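Glutaredoxin related protein (Sulfolobus solfataricus, PDB 4MNN) probably acts as a protein disulfide oxidoreductase of the glutaredoxin family, exchanging thiols and disulfides through thioredoxin-like folds. Local coordinates at residues A[57-62]-A[124-129]. Residues are numbered along the deposited sequence; the frame is centred on the assembly and turned at random.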
loop_
_atom_site.group_PDB
_atom_site.type_symbol
_atom_site.label_atom_id
_atom_site.label_comp_id
_atom_site.label_asym_id
_atom_site.label_seq_id
_atom_site.Cartn_x
_atom_site.Cartn_y
_atom_site.Cartn_z
ATOM N N ARG A 57 -4.569 12.201 7.222
ATOM C CA ARG A 57 -3.915 11.927 5.935
ATOM C C ARG A 57 -3.928 10.469 5.488
ATOM O O ARG A 57 -3.486 9.611 6.227
ATOM C CB ARG A 57 -2.464 12.397 5.954
ATOM C CG ARG A 57 -1.691 12.068 4.673
ATOM C CD ARG A 57 -0.324 12.790 4.707
ATOM N NE ARG A 57 0.549 12.373 3.597
ATOM C CZ ARG A 57 1.799 12.793 3.420
ATOM N NH1 ARG A 57 2.342 13.645 4.282
ATOM N NH2 ARG A 57 2.502 12.373 2.373
ATOM N N VAL A 58 -4.398 10.215 4.267
ATOM C CA VAL A 58 -4.407 8.852 3.704
ATOM C C VAL A 58 -3.150 8.704 2.835
ATOM O O VAL A 58 -2.972 9.427 1.849
ATOM C CB VAL A 58 -5.662 8.598 2.814
ATOM C CG1 VAL A 58 -5.594 7.188 2.177
ATOM C CG2 VAL A 58 -6.954 8.742 3.655
ATOM N N TYR A 59 -2.256 7.799 3.225
ATOM C CA TYR A 59 -1.040 7.559 2.477
ATOM C C TYR A 59 -1.304 6.715 1.261
ATOM O O TYR A 59 -0.745 6.965 0.192
ATOM C CB TYR A 59 0.007 6.911 3.374
ATOM C CG TYR A 59 0.579 7.919 4.342
ATOM C CD1 TYR A 59 -0.131 8.297 5.480
ATOM C CD2 TYR A 59 1.803 8.547 4.077
ATOM C CE1 TYR A 59 0.361 9.298 6.353
ATOM C CE2 TYR A 59 2.303 9.540 4.936
ATOM C CZ TYR A 59 1.570 9.904 6.067
ATOM O OH TYR A 59 2.056 10.877 6.936
ATOM N N TYR A 60 -2.160 5.713 1.413
ATOM C CA TYR A 60 -2.543 4.902 0.264
ATOM C C TYR A 60 -3.648 3.949 0.650
ATOM O O TYR A 60 -3.969 3.794 1.834
ATOM C CB TYR A 60 -1.324 4.116 -0.260
ATOM C CG TYR A 60 -0.735 3.136 0.733
ATOM C CD1 TYR A 60 -1.312 1.883 0.930
ATOM C CD2 TYR A 60 0.393 3.471 1.493
ATOM C CE1 TYR A 60 -0.776 0.981 1.856
ATOM C CE2 TYR A 60 0.934 2.574 2.444
ATOM C CZ TYR A 60 0.350 1.343 2.615
ATOM O OH TYR A 60 0.836 0.420 3.547
ATOM N N THR A 61 -4.228 3.312 -0.361
ATOM C CA THR A 61 -5.248 2.290 -0.156
ATOM C C THR A 61 -4.729 1.105 -0.962
ATOM O O THR A 61 -4.280 1.277 -2.109
ATOM C CB THR A 61 -6.608 2.631 -0.784
ATOM O OG1 THR A 61 -7.139 3.798 -0.175
ATOM C CG2 THR A 61 -7.607 1.470 -0.551
ATOM N N TYR A 62 -4.787 -0.068 -0.349
ATOM C CA TYR A 62 -4.389 -1.306 -0.977
ATOM C C TYR A 62 -5.705 -2.075 -1.148
ATOM O O TYR A 62 -6.377 -2.405 -0.135
ATOM C CB TYR A 62 -3.477 -2.083 -0.026
ATOM C CG TYR A 62 -2.871 -3.309 -0.648
ATOM C CD1 TYR A 62 -1.519 -3.342 -1.026
ATOM C CD2 TYR A 62 -3.644 -4.470 -0.848
ATOM C CE1 TYR A 62 -0.955 -4.503 -1.584
ATOM C CE2 TYR A 62 -3.092 -5.632 -1.404
ATOM C CZ TYR A 62 -1.759 -5.645 -1.772
ATOM O OH TYR A 62 -1.242 -6.792 -2.357
ATOM N N VAL A 124 7.202 6.991 -2.043
ATOM C CA VAL A 124 6.793 8.158 -2.807
ATOM C C VAL A 124 5.512 8.777 -2.173
ATOM O O VAL A 124 5.384 10.013 -2.064
ATOM C CB VAL A 124 6.526 7.772 -4.279
ATOM C CG1 VAL A 124 5.941 8.948 -5.029
ATOM C CG2 VAL A 124 7.814 7.284 -4.941
ATOM N N SER A 125 4.572 7.943 -1.725
ATOM C CA SER A 125 3.329 8.475 -1.122
ATOM C C SER A 125 3.614 9.232 0.179
ATOM O O SER A 125 2.857 10.125 0.573
ATOM C CB SER A 125 2.313 7.334 -0.860
ATOM O OG SER A 125 2.594 6.568 0.313
ATOM N N GLN A 126 4.712 8.868 0.834
ATOM C CA GLN A 126 5.146 9.542 2.073
ATOM C C GLN A 126 5.704 10.930 1.790
ATOM O O GLN A 126 5.445 11.889 2.537
ATOM C CB GLN A 126 6.277 8.756 2.717
ATOM C CG GLN A 126 5.932 7.919 3.883
ATOM C CD GLN A 126 7.178 7.233 4.433
ATOM O OE1 GLN A 126 7.574 6.188 3.953
ATOM N NE2 GLN A 126 7.809 7.846 5.409
ATOM N N ILE A 127 6.515 11.017 0.731
ATOM C CA ILE A 127 7.188 12.246 0.324
ATOM C C ILE A 127 6.306 13.241 -0.380
ATOM O O ILE A 127 6.535 14.439 -0.293
ATOM C CB ILE A 127 8.312 11.966 -0.722
ATOM C CG1 ILE A 127 9.337 10.988 -0.182
ATOM C CG2 ILE A 127 8.984 13.263 -1.134
ATOM C CD1 ILE A 127 10.199 10.448 -1.279
ATOM N N ASN A 128 5.295 12.744 -1.075
ATOM C CA ASN A 128 4.495 13.613 -1.926
ATOM C C ASN A 128 2.988 13.496 -1.711
ATOM O O ASN A 128 2.354 12.540 -2.168
ATOM C CB ASN A 128 4.900 13.252 -3.384
ATOM C CG ASN A 128 4.233 14.112 -4.437
ATOM O OD1 ASN A 128 4.582 14.033 -5.628
ATOM N ND2 ASN A 128 3.303 14.921 -4.035
ATOM N N GLU A 129 2.423 14.484 -1.018
ATOM C CA GLU A 129 0.992 14.497 -0.742
ATOM C C GLU A 129 0.149 14.784 -1.965
ATOM O O GLU A 129 -1.082 14.662 -1.912
ATOM C CB GLU A 129 0.670 15.562 0.308
ATOM C CG GLU A 129 1.423 15.407 1.584
ATOM C CD GLU A 129 1.151 16.557 2.525
ATOM O OE1 GLU A 129 -0.044 16.750 2.877
ATOM O OE2 GLU A 129 2.126 17.256 2.897
HETATM O O HOH W 1 4.561 11.872 5.742
#
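R57 reaches from the start of strand 57-63 to the C-terminal end of helix 114-127, where a single nitrogen, NH2, donates hydrogen bonds to two successive main-chain carbonyls. The bond from R57 NH2 to S125 O is 2.9 Å long and lies in the carbonyl plane, with the oxygen tilted only modestly from the guanidinium plane. That from R57 NH2 to Q126 O, at 3.0 Å, approaches from above the carbonyl plane, 59° out of it; neither bond is straight at the hydrogen. CG of R57 stands anti to the backbone N (chi1 177°), and the chain runs extended from there to the guanidinium.

Both faces of the guanidinium are covered: E129 CG lies over the centre of one, 3.2 Å from R57 CZ, and Y59 CE2 lies offset toward the rim of the opposite one. The E129 carboxylate is stacked nearly parallel to the guanidinium, and the long salt bridge from R57 NH1 to E129 OE2 (3.9 Å) acts through charge alone, no N-H pointing at the oxygen.

Strand and helix also pack directly at Y59 and S125, with S125 CB 3.3 Å from Y59 O. S125 OG bonds to Y122 O one helical turn back and also meets the edge of the Y60 ring, which stacks on Y122. At its own edge the Y59 ring meets Q126 CA, and a water in the plane of that ring is hydrogen-bonded to Y59 OH and donates a weak bond to Q126 O.

The contact thus ties the two thioredoxin-like halves together. With two carbonyls of the last helical turn accepting bonds from one guanidinium nitrogen, the charge of R57 probably complements the negative end of the helix dipole, and the nearby E129 carboxylate would add to the same attraction.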